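Local coordinates for N-terminal acetyltransferase B complex subunit NAT3 (PDB 5K04), which probably transfers an acetyl group from acetyl-CoA to protein N-termini as the GNAT-family catalytic subunit of the NatB complex, and is bound here to coenzyme A, at residues G88-L93 and R121-K126; M58-E63 and L95-L100. All coordinates share one frame; numbering follows the deposited sequence.

In the fold
Both contacts are buried and both use the helical region that begins with helix 89-96. At the N-terminal end of helix 89-96, contact 1 (88-93 with 121-126) sets the helix beside helix 118-126, but the two helices barely touch; coenzyme A bonds to both segments and one water bridges them, and the chemistry is polar, with backbone N-H groups, a serine and a lysine meeting phosphates. Contact 2 (58-63 with 95-100) lies in the C-terminal part of the same region, about 13 Å away between centres, where a leucine packs on strand 53-65 of the central mixed sheet and the interface is wholly apolar. The two meet where Leu93 O packs against Met58 CE at 4.0 Å.

Contact 1 of 2, residues G88-L93 and R121-K126; sequences GLASKL and RILYEK. With COA (coenzyme A), chain D.
In the pyrophosphate-binding site of the GNAT fold, the first turn of helix 89-96, with Ala90 and Ser91, faces Leu123 of helix 118-126 around coenzyme A. Direct contact between the helices is slight: Ser91 OG lies 3.4 Å from Leu123 CD1, and Ala90 CB looks across at Leu123 CD2. Coenzyme A bonds to both segments. Gly88 N, Ala90 N and Ser91 N each donate to a pyrophosphate oxygen, the last to O1A at 2.9 Å with an angle of 154°, and the N-terminal end of the helix would add a favourable dipole. Gly88, at the N-cap, has a phi of 81°, a conformation glycine adopts easily, and the small Ala90 lets the phosphate come close. Ser91 OG, turned beside its own backbone N (chi1 -58°), donates to the same O1A at 2.7 Å, so that oxygen is gripped twice. Ser91 OG also accepts from a water, which donates as well to Leu123 O. Leu123 CD2 packs on COA CCP at 3.7 Å. Tyr124 CE2 approaches the thiol sulfur S1P at 3.8 Å. Lys126, extended beyond CG, donates from NZ to phosphate oxygen O8A of coenzyme A at 2.7 Å, to ester oxygen O3B and to the ribose hydroxyl O2B.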
loop_
_atom_site.group_PDB
_atom_site.type_symbol
_atom_site.label_atom_id
_atom_site.label_comp_id
_atom_site.label_asym_id
_atom_site.label_seq_id
_atom_site.Cartn_x
_atom_site.Cartn_y
_atom_site.Cartn_z
ATOM N N GLY B 88 19.483 -20.512 4.460
ATOM C CA GLY B 88 19.959 -20.494 3.082
ATOM C C GLY B 88 19.024 -19.868 2.069
ATOM O O GLY B 88 19.206 -20.063 0.863
ATOM N N LEU B 89 18.019 -19.121 2.520
ATOM C CA LEU B 89 17.065 -18.539 1.587
ATOM C C LEU B 89 17.714 -17.442 0.741
ATOM O O LEU B 89 17.510 -17.386 -0.482
ATOM C CB LEU B 89 15.860 -18.016 2.368
ATOM C CG LEU B 89 14.739 -17.369 1.575
ATOM C CD1 LEU B 89 14.356 -18.233 0.386
ATOM C CD2 LEU B 89 13.542 -17.160 2.508
ATOM N N ALA B 90 18.499 -16.563 1.373
ATOM C CA ALA B 90 19.236 -15.556 0.617
ATOM C C ALA B 90 20.179 -16.211 -0.387
ATOM O O ALA B 90 20.242 -15.806 -1.556
ATOM C CB ALA B 90 20.014 -14.648 1.574
ATOM N N SER B 91 20.907 -17.241 0.053
ATOM C CA SER B 91 21.787 -17.960 -0.860
ATOM C C SER B 91 21.002 -18.582 -2.019
ATOM O O SER B 91 21.482 -18.603 -3.159
ATOM C CB SER B 91 22.571 -19.014 -0.079
ATOM O OG SER B 91 23.321 -18.415 0.961
ATOM N N LYS B 92 19.782 -19.069 -1.754
ATOM C CA LYS B 92 18.972 -19.666 -2.815
ATOM C C LYS B 92 18.519 -18.620 -3.831
ATOM O O LYS B 92 18.573 -18.862 -5.043
ATOM C CB LYS B 92 17.759 -20.391 -2.222
ATOM C CG LYS B 92 16.510 -20.369 -3.127
ATOM C CD LYS B 92 15.346 -21.230 -2.606
ATOM C CE LYS B 92 15.299 -22.578 -3.319
ATOM N NZ LYS B 92 15.027 -22.444 -4.801
ATOM N N LEU B 93 18.064 -17.458 -3.351
ATOM C CA LEU B 93 17.651 -16.368 -4.236
ATOM C C LEU B 93 18.791 -15.919 -5.151
ATOM O O LEU B 93 18.575 -15.656 -6.344
ATOM C CB LEU B 93 17.147 -15.191 -3.399
ATOM C CG LEU B 93 15.802 -15.396 -2.697
ATOM C CD1 LEU B 93 15.597 -14.343 -1.628
ATOM C CD2 LEU B 93 14.658 -15.357 -3.701
ATOM N N ARG B 121 29.952 -10.020 2.604
ATOM C CA ARG B 121 31.055 -10.491 1.775
ATOM C C ARG B 121 31.212 -11.997 1.903
ATOM O O ARG B 121 31.333 -12.713 0.903
ATOM C CB ARG B 121 32.333 -9.764 2.181
ATOM C CG ARG B 121 33.605 -10.284 1.565
ATOM C CD ARG B 121 34.805 -9.522 2.120
ATOM N NE ARG B 121 36.048 -9.951 1.491
ATOM C CZ ARG B 121 37.226 -9.368 1.686
ATOM N NH1 ARG B 121 37.323 -8.329 2.506
ATOM N NH2 ARG B 121 38.308 -9.825 1.065
ATOM N N ILE B 122 31.160 -12.491 3.139
ATOM C CA ILE B 122 31.306 -13.919 3.406
ATOM C C ILE B 122 30.156 -14.698 2.782
ATOM O O ILE B 122 30.353 -15.765 2.184
ATOM C CB ILE B 122 31.409 -14.142 4.929
ATOM C CG1 ILE B 122 32.767 -13.627 5.440
ATOM C CG2 ILE B 122 31.177 -15.619 5.304
ATOM C CD1 ILE B 122 32.896 -13.554 6.957
ATOM N N LEU B 123 28.936 -14.184 2.937
ATOM C CA LEU B 123 27.770 -14.755 2.282
ATOM C C LEU B 123 28.032 -14.965 0.797
ATOM O O LEU B 123 27.888 -16.076 0.275
ATOM C CB LEU B 123 26.561 -13.841 2.516
ATOM C CG LEU B 123 25.238 -14.006 1.766
ATOM C CD1 LEU B 123 24.851 -15.437 1.644
ATOM C CD2 LEU B 123 24.135 -13.297 2.512
ATOM N N TYR B 124 28.431 -13.900 0.102
ATOM C CA TYR B 124 28.701 -14.015 -1.324
ATOM C C TYR B 124 29.964 -14.828 -1.606
ATOM O O TYR B 124 30.030 -15.530 -2.624
ATOM C CB TYR B 124 28.790 -12.625 -1.941
ATOM C CG TYR B 124 27.466 -11.886 -1.926
ATOM C CD1 TYR B 124 26.373 -12.363 -2.645
ATOM C CD2 TYR B 124 27.313 -10.709 -1.209
ATOM C CE1 TYR B 124 25.166 -11.679 -2.643
ATOM C CE2 TYR B 124 26.107 -10.024 -1.194
ATOM C CZ TYR B 124 25.039 -10.512 -1.913
ATOM O OH TYR B 124 23.846 -9.833 -1.906
ATOM N N GLU B 125 30.968 -14.758 -0.723
ATOM C CA GLU B 125 32.135 -15.605 -0.897
ATOM C C GLU B 125 31.753 -17.077 -0.843
ATOM O O GLU B 125 32.271 -17.888 -1.620
ATOM C CB GLU B 125 33.193 -15.267 0.152
ATOM C CG GLU B 125 33.950 -14.006 -0.216
ATOM C CD GLU B 125 34.976 -13.593 0.803
ATOM O OE1 GLU B 125 34.961 -14.144 1.924
ATOM O OE2 GLU B 125 35.802 -12.708 0.469
ATOM N N LYS B 126 30.839 -17.442 0.064
ATOM C CA LYS B 126 30.398 -18.824 0.138
ATOM C C LYS B 126 29.665 -19.247 -1.128
ATOM O O LYS B 126 29.618 -20.440 -1.442
ATOM C CB LYS B 126 29.519 -19.014 1.373
ATOM C CG LYS B 126 30.323 -19.134 2.661
ATOM C CD LYS B 126 29.434 -19.293 3.873
ATOM C CE LYS B 126 30.247 -19.212 5.157
ATOM N NZ LYS B 126 29.406 -19.427 6.375
HETATM N N1A COA D . 25.150 -13.272 11.415
HETATM C C2A COA D . 26.452 -13.985 11.225
HETATM N N3A COA D . 26.491 -14.599 9.834
HETATM C C4A COA D . 25.407 -14.609 8.828
HETATM C C5A COA D . 23.985 -13.917 9.138
HETATM C C6A COA D . 23.924 -13.161 10.524
HETATM N N6A COA D . 22.814 -12.376 10.951
HETATM N N7A COA D . 23.071 -13.909 7.881
HETATM C C8A COA D . 23.785 -14.539 6.631
HETATM N N9A COA D . 25.215 -14.870 7.357
HETATM C C1B COA D . 26.412 -15.366 6.375
HETATM C C2B COA D . 27.252 -16.581 6.881
HETATM O O2B COA D . 28.629 -16.576 7.268
HETATM C C3B COA D . 26.440 -17.575 6.082
HETATM O O3B COA D . 26.454 -19.005 6.017
HETATM P P3B COA D . 26.082 -20.339 6.883
HETATM O O7A COA D . 24.968 -21.035 6.122
HETATM O O8A COA D . 27.361 -21.185 6.827
HETATM O O9A COA D . 25.671 -19.857 8.255
HETATM C C4B COA D . 25.752 -16.721 4.887
HETATM O O4B COA D . 25.951 -15.252 4.981
HETATM C C5B COA D . 24.513 -17.321 4.119
HETATM O O5B COA D . 23.205 -17.413 4.691
HETATM P P1A COA D . 21.637 -17.507 4.311
HETATM O O1A COA D . 21.555 -17.734 2.847
HETATM O O2A COA D . 21.006 -18.565 5.165
HETATM O O3A COA D . 21.078 -16.100 4.708
HETATM P P2A COA D . 19.697 -15.350 5.065
HETATM O O4A COA D . 19.556 -15.373 6.559
HETATM O O5A COA D . 18.623 -15.907 4.267
HETATM O O6A COA D . 20.073 -13.847 4.637
HETATM C CBP COA D . 20.836 -11.299 4.596
HETATM C CCP COA D . 21.183 -12.939 4.658
HETATM C CDP COA D . 22.245 -10.391 4.744
HETATM C CEP COA D . 20.021 -10.940 3.156
HETATM C CAP COA D . 19.782 -10.933 5.928
HETATM O OAP COA D . 20.056 -11.566 7.156
HETATM C C9P COA D . 18.984 -9.542 5.760
HETATM O O9P COA D . 19.407 -8.363 6.289
HETATM N N8P COA D . 18.100 -9.441 4.526
HETATM C C7P COA D . 18.011 -8.131 3.654
HETATM C C6P COA D . 18.934 -6.924 4.061
HETATM C C5P COA D . 20.562 -6.883 3.858
HETATM O O5P COA D . 21.426 -6.677 4.858
HETATM N N4P COA D . 21.044 -7.203 2.498
HETATM C C3P COA D . 21.717 -8.116 1.600
HETATM C C2P COA D . 23.040 -8.855 1.706
HETATM S S1P COA D . 24.621 -8.068 1.641
HETATM O O HOH W 1 25.905 -18.261 1.426
#

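Contact 2 of 2, residues M58-E63 and L95-L100; sequences MMAKTE and LELENL
Apolar packing makes the whole of the contact between Met58, Ala60 and Leu97. Leu97 points at the strand and divides its two methyls between neighbours: CD1 meets Met58 CE at 3.7 Å, while CD2 rests on Ala60 CB at 3.8 Å. Met58 and Leu97 reach toward each other tip to tip. The methionine chain bends at both chi2 (67°) and chi3 (62°), which turns its terminal methyl to the leucine, and SD is 4.1 Å from Leu97 CD1. Met58 and Ala60, two residues apart, present the same face of strand 53-65, and the short alanine makes room for the branched leucine. In the GNAT fold this is helix-on-sheet packing, with Leu97, in the C-terminal part of this helical region, lying against the central sheet; Tyr44 and Ile75 of the flanking strands also touch Leu97. No polar bond joins the two segments; the charged and amide groups find partners within their own segment or elsewhere. Lys61 NZ forms a salt bridge with Glu63 OE2 at 3.0 Å, on the syn side, 23° out of the carboxylate plane, while Asn99 ND2 donates to Glu96 OE2 at 3.0 Å from above the carboxylate plane. Asn99 ND2 also bonds to Lys244 O of the partner subunit, and Glu98 OE2 pairs with Lys161 NZ on strand 156-162.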
loop_
_atom_site.group_PDB
_atom_site.type_symbol
_atom_site.label_atom_id
_atom_site.label_comp_id
_atom_site.label_asym_id
_atom_site.label_seq_id
_atom_site.Cartn_x
_atom_site.Cartn_y
_atom_site.Cartn_z
ATOM N N MET B 58 14.494 -10.959 -4.693
ATOM C CA MET B 58 15.687 -10.614 -5.450
ATOM C C MET B 58 15.313 -9.618 -6.542
ATOM O O MET B 58 14.335 -9.824 -7.268
ATOM C CB MET B 58 16.320 -11.856 -6.085
ATOM C CG MET B 58 17.049 -11.549 -7.379
ATOM S SD MET B 58 18.472 -10.550 -7.081
ATOM C CE MET B 58 19.266 -11.726 -6.097
ATOM N N MET B 59 16.062 -8.513 -6.611
ATOM C CA MET B 59 16.009 -7.569 -7.717
ATOM C C MET B 59 17.387 -7.580 -8.344
ATOM O O MET B 59 18.374 -7.249 -7.681
ATOM C CB MET B 59 15.646 -6.148 -7.266
ATOM C CG MET B 59 14.385 -6.044 -6.421
ATOM S SD MET B 59 14.241 -4.468 -5.625
ATOM C CE MET B 59 14.233 -3.565 -7.090
ATOM N N ALA B 60 17.458 -7.991 -9.602
ATOM C CA ALA B 60 18.700 -7.979 -10.345
ATOM C C ALA B 60 18.437 -7.393 -11.731
ATOM O O ALA B 60 17.291 -7.199 -12.145
ATOM C CB ALA B 60 19.312 -9.388 -10.438
ATOM N N LYS B 61 19.520 -7.124 -12.454
ATOM C CA LYS B 61 19.420 -6.563 -13.795
ATOM C C LYS B 61 20.591 -7.065 -14.626
ATOM O O LYS B 61 21.534 -7.671 -14.105
ATOM C CB LYS B 61 19.406 -5.028 -13.761
ATOM C CG LYS B 61 20.595 -4.406 -13.010
ATOM C CD LYS B 61 20.793 -2.930 -13.369
ATOM C CE LYS B 61 21.718 -2.267 -12.366
ATOM N NZ LYS B 61 21.931 -0.835 -12.676
ATOM N N THR B 62 20.521 -6.807 -15.935
ATOM C CA THR B 62 21.658 -7.002 -16.827
ATOM C C THR B 62 22.090 -5.660 -17.401
ATOM O O THR B 62 21.289 -4.734 -17.523
ATOM C CB THR B 62 21.362 -7.992 -17.986
ATOM O OG1 THR B 62 20.348 -7.456 -18.835
ATOM C CG2 THR B 62 20.977 -9.408 -17.459
ATOM N N GLU B 63 23.367 -5.579 -17.764
ATOM C CA GLU B 63 24.035 -4.319 -18.054
ATOM C C GLU B 63 25.154 -4.616 -19.028
ATOM O O GLU B 63 25.858 -5.616 -18.875
ATOM C CB GLU B 63 24.593 -3.681 -16.775
ATOM C CG GLU B 63 24.648 -2.160 -16.774
ATOM C CD GLU B 63 24.234 -1.565 -15.424
ATOM O OE1 GLU B 63 24.910 -1.838 -14.405
ATOM O OE2 GLU B 63 23.212 -0.840 -15.388
ATOM N N LEU B 95 21.441 -17.837 -5.982
ATOM C CA LEU B 95 21.792 -18.961 -6.851
ATOM C C LEU B 95 20.765 -19.192 -7.969
ATOM O O LEU B 95 21.128 -19.657 -9.052
ATOM C CB LEU B 95 21.948 -20.215 -6.005
ATOM C CG LEU B 95 23.244 -20.344 -5.212
ATOM C CD1 LEU B 95 23.277 -21.701 -4.505
ATOM C CD2 LEU B 95 24.456 -20.182 -6.128
ATOM N N GLU B 96 19.493 -18.865 -7.729
ATOM C CA GLU B 96 18.454 -19.003 -8.752
ATOM C C GLU B 96 18.729 -18.140 -9.990
ATOM O O GLU B 96 18.277 -18.474 -11.090
ATOM C CB GLU B 96 17.094 -18.645 -8.137
ATOM C CG GLU B 96 15.942 -18.408 -9.127
ATOM C CD GLU B 96 15.487 -19.656 -9.885
ATOM O OE1 GLU B 96 14.676 -19.502 -10.829
ATOM O OE2 GLU B 96 15.918 -20.782 -9.542
ATOM N N LEU B 97 19.441 -17.015 -9.826
ATOM C CA LEU B 97 19.839 -16.205 -10.977
ATOM C C LEU B 97 20.585 -17.041 -12.010
ATOM O O LEU B 97 20.363 -16.901 -13.218
ATOM C CB LEU B 97 20.715 -15.041 -10.517
ATOM C CG LEU B 97 20.005 -13.926 -9.760
ATOM C CD1 LEU B 97 21.015 -12.989 -9.119
ATOM C CD2 LEU B 97 19.119 -13.165 -10.708
ATOM N N GLU B 98 21.462 -17.933 -11.546
ATOM C CA GLU B 98 22.305 -18.723 -12.425
ATOM C C GLU B 98 21.508 -19.738 -13.236
ATOM O O GLU B 98 22.055 -20.308 -14.184
ATOM C CB GLU B 98 23.398 -19.399 -11.579
ATOM C CG GLU B 98 24.228 -18.386 -10.761
ATOM C CD GLU B 98 25.227 -19.037 -9.797
ATOM O OE1 GLU B 98 25.610 -20.211 -10.015
ATOM O OE2 GLU B 98 25.630 -18.372 -8.816
ATOM N N ASN B 99 20.231 -19.968 -12.882
ATOM C CA ASN B 99 19.310 -20.816 -13.638
ATOM C C ASN B 99 18.598 -20.093 -14.776
ATOM O O ASN B 99 18.069 -20.756 -15.678
ATOM C CB ASN B 99 18.242 -21.395 -12.706
ATOM C CG ASN B 99 18.818 -22.373 -11.697
ATOM O OD1 ASN B 99 19.931 -22.893 -11.875
ATOM N ND2 ASN B 99 18.055 -22.643 -10.636
ATOM N N LEU B 100 18.544 -18.763 -14.738
ATOM C CA LEU B 100 17.830 -17.989 -15.744
ATOM C C LEU B 100 18.694 -17.816 -16.989
ATOM O O LEU B 100 19.882 -17.487 -16.890
ATOM C CB LEU B 100 17.429 -16.640 -15.159
ATOM C CG LEU B 100 16.736 -16.807 -13.801
ATOM C CD1 LEU B 100 16.309 -15.466 -13.191
ATOM C CD2 LEU B 100 15.540 -17.741 -13.916
#